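Local coordinates for Thg1-like uncharacterized protein (Bacillus thuringiensis, PDB 4KGM) that probably adds nucleotides to the 5' end of tRNA in the 3'-to-5' direction, as a Thg1-like nucleotidyltransferase with a polymerase palm-like catalytic domain that binds ATP and magnesium, at the interface of chains A and B. Sequence-based numbering; all coordinates share one arbitrary frame. Chains: chain A/B, Thg1-like uncharacterized protein.

Contact 1: the interface of chains A and B. Residues chain A 4, 7-8; chain B 139, 142-143, 146, 149.
A:Arg7 meets B:Glu139 edge to edge. The guanidinium and carboxylate planes lie 1° apart, nearly coplanar. The arginine grips side-on with two nitrogens, one to each carboxylate oxygen. A:Arg7 NE donates to B:Glu139 OE2 at 2.7 Å. A:Arg7 NH2 donates to B:Glu139 OE1 at 2.6 Å. Both bonds are almost straight and use the syn lone pairs. The pair is also a salt bridge, and the two parallel bonds should resist twisting. The bend at chi3 (56°) brings NE toward the acid, and chi4 sets the plane of the guanidinium.

B:Asn142, which also touches A:Met8 and A:Ile4, supports this pairing from within chain B. B:Asn142 ND2, of the side-chain amide, donates to B:Glu139 OE1 at 2.7 Å, nearly along the C-O axis of the acceptor. OE1 therefore takes two donors, which should fix the rotation of the carboxylate and probably favours its charged form.

The apolar half of the contact is carried by A:Met8. A:Met8 CB lies over one face of the B:Trp146 indole, 3.6 Å from the centroid of the six-membered ring. The two side chains run past each other in opposite directions. The methionine bends at chi2 (-58°) and carries its methyl away from the indole, with A:Met8 CE 3.6 Å from B:Asn142 CB. The sulfur passes alongside the CA and CB of B:Tyr143. A:Ile4 CD1, the tip of its side chain, rests 3.9 Å from B:Trp146 CB and also touches B:Asn142.

The chain A residues lie on the N-terminal helix 4-13. This helix reaches over chain B and packs on the start of helix 140-161, with B:Glu139 in the 3-10 turn 137-139 just before it.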
ATOM      1  N   ILE A   4      11.023   1.614  22.386  1.00 39.75           N
ATOM      2  CA  ILE A   4       9.816   0.858  22.095  1.00 38.13           C
ATOM      3  C   ILE A   4       8.869   1.685  21.223  1.00 37.61           C
ATOM      4  O   ILE A   4       8.215   1.158  20.323  1.00 32.36           O
ATOM      5  CB  ILE A   4       9.115   0.398  23.394  1.00 32.69           C
ATOM      6  CG1 ILE A   4       7.756  -0.235  23.089  1.00 31.05           C
ATOM      7  CG2 ILE A   4       8.963   1.562  24.367  1.00 49.11           C
ATOM      8  CD1 ILE A   4       7.059  -0.783  24.314  1.00 35.74           C
ATOM      9  N   ARG A   7       9.978   1.636  17.663  1.00 28.19           N
ATOM     10  CA  ARG A   7       9.611   0.355  17.085  1.00 28.91           C
ATOM     11  C   ARG A   7       8.121   0.340  16.770  1.00 27.59           C
ATOM     12  O   ARG A   7       7.707  -0.113  15.704  1.00 24.82           O
ATOM     13  CB  ARG A   7       9.974  -0.783  18.045  1.00 33.38           C
ATOM     14  CG  ARG A   7      10.834  -1.869  17.420  1.00 31.24           C
ATOM     15  CD  ARG A   7      11.433  -2.804  18.462  1.00 24.60           C
ATOM     16  NE  ARG A   7      10.419  -3.413  19.318  1.00 30.00           N
ATOM     17  CZ  ARG A   7      10.288  -3.158  20.618  1.00 37.05           C
ATOM     18  NH1 ARG A   7      11.114  -2.310  21.216  1.00 29.14           N
ATOM     19  NH2 ARG A   7       9.337  -3.756  21.321  1.00 32.10           N
ATOM     20  N   MET A   8       7.323   0.859  17.695  1.00 27.85           N
ATOM     21  CA  MET A   8       5.879   0.920  17.512  1.00 24.01           C
ATOM     22  C   MET A   8       5.488   1.874  16.389  1.00 22.49           C
ATOM     23  O   MET A   8       4.521   1.630  15.665  1.00 20.90           O
ATOM     24  CB  MET A   8       5.191   1.322  18.816  1.00 24.59           C
ATOM     25  CG  MET A   8       5.217   0.231  19.863  1.00 24.19           C
ATOM     26  SD  MET A   8       4.438  -1.272  19.248  1.00 27.29           S
ATOM     27  CE  MET A   8       5.298  -2.512  20.211  1.00 19.32           C
TER
ATOM     28  N   GLU B 139       4.931  -8.555  20.172  1.00 23.09           N
ATOM     29  CA  GLU B 139       4.926  -7.096  20.241  1.00 29.34           C
ATOM     30  C   GLU B 139       3.586  -6.532  20.707  1.00 27.87           C
ATOM     31  O   GLU B 139       3.473  -5.334  20.965  1.00 29.30           O
ATOM     32  CB  GLU B 139       5.310  -6.483  18.889  1.00 23.85           C
ATOM     33  CG  GLU B 139       6.766  -6.679  18.490  1.00 28.02           C
ATOM     34  CD  GLU B 139       7.708  -5.681  19.138  1.00 27.74           C
ATOM     35  OE1 GLU B 139       7.590  -5.441  20.357  1.00 36.57           O
ATOM     36  OE2 GLU B 139       8.572  -5.134  18.423  1.00 28.59           O
ATOM     37  N   ASN B 142       3.738  -5.317  24.246  1.00 30.47           N
ATOM     38  CA  ASN B 142       4.550  -4.109  24.168  1.00 27.06           C
ATOM     39  C   ASN B 142       3.772  -2.899  23.654  1.00 27.78           C
ATOM     40  O   ASN B 142       4.023  -1.771  24.079  1.00 28.90           O
ATOM     41  CB  ASN B 142       5.782  -4.344  23.295  1.00 27.50           C
ATOM     42  CG  ASN B 142       6.699  -5.408  23.858  1.00 29.48           C
ATOM     43  OD1 ASN B 142       6.723  -5.645  25.065  1.00 33.65           O
ATOM     44  ND2 ASN B 142       7.462  -6.055  22.986  1.00 32.85           N
ATOM     45  N   TYR B 143       2.834  -3.132  22.740  1.00 25.40           N
ATOM     46  CA  TYR B 143       2.013  -2.046  22.212  1.00 25.98           C
ATOM     47  C   TYR B 143       1.207  -1.367  23.314  1.00 29.28           C
ATOM     48  O   TYR B 143       1.154  -0.140  23.388  1.00 24.59           O
ATOM     49  CB  TYR B 143       1.053  -2.536  21.124  1.00 21.98           C
ATOM     50  CG  TYR B 143       0.028  -1.485  20.752  1.00 23.80           C
ATOM     51  CD1 TYR B 143       0.348  -0.457  19.872  1.00 19.30           C
ATOM     52  CD2 TYR B 143      -1.251  -1.502  21.303  1.00 19.31           C
ATOM     53  CE1 TYR B 143      -0.577   0.514  19.542  1.00 20.19           C
ATOM     54  CE2 TYR B 143      -2.180  -0.530  20.981  1.00 16.26           C
ATOM     55  CZ  TYR B 143      -1.838   0.474  20.100  1.00 17.75           C
ATOM     56  OH  TYR B 143      -2.760   1.441  19.773  1.00 20.54           O
ATOM     57  N   TRP B 146       3.318   0.423  25.731  1.00 32.43           N
ATOM     58  CA  TRP B 146       3.637   1.703  25.111  1.00 28.47           C
ATOM     59  C   TRP B 146       2.498   2.701  25.311  1.00 26.18           C
ATOM     60  O   TRP B 146       2.735   3.872  25.602  1.00 27.57           O
ATOM     61  CB  TRP B 146       3.927   1.497  23.623  1.00 24.71           C
ATOM     62  CG  TRP B 146       4.155   2.753  22.838  1.00 24.21           C
ATOM     63  CD1 TRP B 146       5.023   3.762  23.135  1.00 23.32           C
ATOM     64  CD2 TRP B 146       3.528   3.113  21.601  1.00 21.21           C
ATOM     65  NE1 TRP B 146       4.962   4.738  22.169  1.00 22.10           N
ATOM     66  CE2 TRP B 146       4.054   4.360  21.214  1.00 22.94           C
ATOM     67  CE3 TRP B 146       2.567   2.504  20.785  1.00 27.30           C
ATOM     68  CZ2 TRP B 146       3.653   5.011  20.048  1.00 17.65           C
ATOM     69  CZ3 TRP B 146       2.170   3.151  19.628  1.00 20.30           C
ATOM     70  CH2 TRP B 146       2.712   4.393  19.272  1.00 19.64           C
ATOM     71  N   GLN B 149       2.268   3.792  29.099  1.00 32.17           N
ATOM     72  CA  GLN B 149       3.327   4.725  29.462  1.00 30.98           C
ATOM     73  C   GLN B 149       2.992   6.130  28.975  1.00 28.41           C
ATOM     74  O   GLN B 149       3.284   7.117  29.648  1.00 29.13           O
ATOM     75  CB  GLN B 149       4.675   4.260  28.901  1.00 31.50           C
ATOM     76  CG  GLN B 149       5.229   3.018  29.589  1.00 42.46           C
ATOM     77  CD  GLN B 149       6.540   2.538  28.988  1.00 45.09           C
ATOM     78  OE1 GLN B 149       6.952   2.991  27.919  1.00 38.96           O
ATOM     79  NE2 GLN B 149       7.202   1.616  29.678  1.00 41.77           N
TER

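Contact 2: the interface of chains A and B. Residues chain A 105, 128-131; chain B 99, 102-103.
Strand 128-134 of chain A meets helix 97-119 of chain B here, with the start of the strand facing the first turns of the helix. Both belong to the family's palm-like catalytic domain.

B:Ser102 reaches the strand backbone through its hydroxyl. A:Gly130 N donates to B:Ser102 OG at 2.8 Å, with a bent angle of 148° at the hydrogen. The serine OG sits between its own backbone N and carbonyl carbon (chi1 63°), and this setting directs it at the glycine. A weak bond from B:Ser102 OG to A:Gly130 O spans 3.3 Å. The serine thus touches both polar backbone groups of one residue.

A:Asp129 lies across B:Lys99. B:Lys99 NZ makes a weak hydrogen bond and a salt bridge to A:Asp129 OD2 at 3.2 Å. A:Asp129 OD2 also accepts from A:Arg131 NH2, within chain A, at 3.0 Å. That bond comes on the syn side, 22° out of the carboxylate plane. The arginine runs beside the lysine and points the same way, so two cationic groups converge on one carboxylate oxygen. They probably help keep the acid charged, and the arginine may help position the carboxylate near the lysine.

Apolar contacts flank the polar ones. B:Val103 CG2 packs against A:Asp129 CB at 3.6 Å. A:Ala105 CB, from helix 97-119 of chain A, approaches B:Ser102 CB at 3.9 Å.

The contact ties the strand of one subunit to the helix of the other. It may help hold the two palm-like domains in a fixed relation in this pair of chains, if the pairing is the biological one.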
ATOM      1  N   ALA A 105     -16.303   8.881   7.184  1.00 25.06           N
ATOM      2  CA  ALA A 105     -17.338   7.986   7.686  1.00 27.23           C
ATOM      3  C   ALA A 105     -17.827   8.458   9.051  1.00 24.97           C
ATOM      4  O   ALA A 105     -19.018   8.385   9.353  1.00 28.67           O
ATOM      5  CB  ALA A 105     -16.815   6.560   7.768  1.00 19.84           C
ATOM      6  N   PHE A 128     -21.583   3.696   8.927  1.00 28.29           N
ATOM      7  CA  PHE A 128     -21.141   3.829   7.545  1.00 27.09           C
ATOM      8  C   PHE A 128     -19.711   3.327   7.392  1.00 30.75           C
ATOM      9  O   PHE A 128     -18.942   3.308   8.353  1.00 26.44           O
ATOM     10  CB  PHE A 128     -21.194   5.296   7.110  1.00 28.10           C
ATOM     11  CG  PHE A 128     -22.572   5.891   7.123  1.00 31.02           C
ATOM     12  CD1 PHE A 128     -23.114   6.399   8.292  1.00 33.25           C
ATOM     13  CD2 PHE A 128     -23.318   5.965   5.958  1.00 29.39           C
ATOM     14  CE1 PHE A 128     -24.380   6.951   8.303  1.00 28.79           C
ATOM     15  CE2 PHE A 128     -24.583   6.516   5.963  1.00 31.76           C
ATOM     16  CZ  PHE A 128     -25.115   7.009   7.136  1.00 31.37           C
ATOM     17  N   ASP A 129     -19.353   2.923   6.178  1.00 27.82           N
ATOM     18  CA  ASP A 129     -17.965   2.628   5.867  1.00 23.54           C
ATOM     19  C   ASP A 129     -17.438   3.747   4.982  1.00 28.43           C
ATOM     20  O   ASP A 129     -18.213   4.553   4.468  1.00 27.06           O
ATOM     21  CB  ASP A 129     -17.827   1.278   5.161  1.00 24.49           C
ATOM     22  CG  ASP A 129     -17.971   1.388   3.657  1.00 27.16           C
ATOM     23  OD1 ASP A 129     -18.941   2.020   3.185  1.00 30.61           O
ATOM     24  OD2 ASP A 129     -17.103   0.846   2.944  1.00 32.31           O
ATOM     25  N   GLY A 130     -16.123   3.794   4.803  1.00 32.51           N
ATOM     26  CA  GLY A 130     -15.512   4.815   3.974  1.00 27.27           C
ATOM     27  C   GLY A 130     -14.335   4.280   3.185  1.00 26.57           C
ATOM     28  O   GLY A 130     -13.574   3.447   3.674  1.00 21.73           O
ATOM     29  N   ARG A 131     -14.194   4.756   1.953  1.00 25.23           N
ATOM     30  CA  ARG A 131     -13.069   4.371   1.111  1.00 22.88           C
ATOM     31  C   ARG A 131     -12.640   5.540   0.236  1.00 20.62           C
ATOM     32  O   ARG A 131     -13.475   6.279  -0.287  1.00 23.92           O
ATOM     33  CB  ARG A 131     -13.420   3.150   0.256  1.00 23.96           C
ATOM     34  CG  ARG A 131     -14.567   3.370  -0.718  1.00 27.53           C
ATOM     35  CD  ARG A 131     -15.043   2.058  -1.317  1.00 26.40           C
ATOM     36  NE  ARG A 131     -15.637   1.191  -0.306  1.00 25.86           N
ATOM     37  CZ  ARG A 131     -16.128  -0.019  -0.553  1.00 35.92           C
ATOM     38  NH1 ARG A 131     -16.093  -0.512  -1.783  1.00 36.18           N
ATOM     39  NH2 ARG A 131     -16.652  -0.739   0.432  1.00 34.83           N
TER
ATOM     40  N   LYS B  99     -11.923  -0.467   5.390  1.00 25.05           N
ATOM     41  CA  LYS B  99     -13.216  -0.841   5.941  1.00 19.91           C
ATOM     42  C   LYS B  99     -13.125  -1.009   7.455  1.00 22.57           C
ATOM     43  O   LYS B  99     -13.996  -0.556   8.193  1.00 21.12           O
ATOM     44  CB  LYS B  99     -13.731  -2.122   5.281  1.00 23.49           C
ATOM     45  CG  LYS B  99     -15.245  -2.205   5.182  1.00 28.04           C
ATOM     46  CD  LYS B  99     -15.669  -3.307   4.222  1.00 34.27           C
ATOM     47  CE  LYS B  99     -17.185  -3.429   4.141  1.00 42.78           C
ATOM     48  NZ  LYS B  99     -17.827  -2.195   3.611  1.00 38.34           N
ATOM     49  N   SER B 102     -12.536   2.692   8.927  1.00 14.90           N
ATOM     50  CA  SER B 102     -13.651   3.622   8.803  1.00 17.09           C
ATOM     51  C   SER B 102     -14.861   3.197   9.637  1.00 21.74           C
ATOM     52  O   SER B 102     -15.481   4.027  10.300  1.00 23.10           O
ATOM     53  CB  SER B 102     -14.041   3.818   7.336  1.00 17.15           C
ATOM     54  OG  SER B 102     -14.507   2.610   6.759  1.00 23.62           O
ATOM     55  N   VAL B 103     -15.188   1.909   9.610  1.00 19.85           N
ATOM     56  CA  VAL B 103     -16.344   1.405  10.345  1.00 22.86           C
ATOM     57  C   VAL B 103     -16.118   1.475  11.856  1.00 22.57           C
ATOM     58  O   VAL B 103     -17.035   1.806  12.611  1.00 26.07           O
ATOM     59  CB  VAL B 103     -16.728  -0.031   9.904  1.00 19.70           C
ATOM     60  CG1 VAL B 103     -17.874  -0.573  10.748  1.00 17.30           C
ATOM     61  CG2 VAL B 103     -17.110  -0.040   8.434  1.00 18.84           C
TER

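The C-alpha centres of contact 1 and contact 2 are about 27 Å apart, and they share no residue. Both belong to one two-fold symmetric interface, so each has a twin with the chains exchanged. Contact 2 joins the bodies of the two subunits, while contact 1 lies further out. Each N-terminal helix reaches onto the other chain, so the two probably clasp the pair on both sides of the more central contact. This should limit rocking of one subunit on the other. The deposited assembly has four copies, so this pairing may be one building block of a tetramer; the structure alone does not show that it forms in solution.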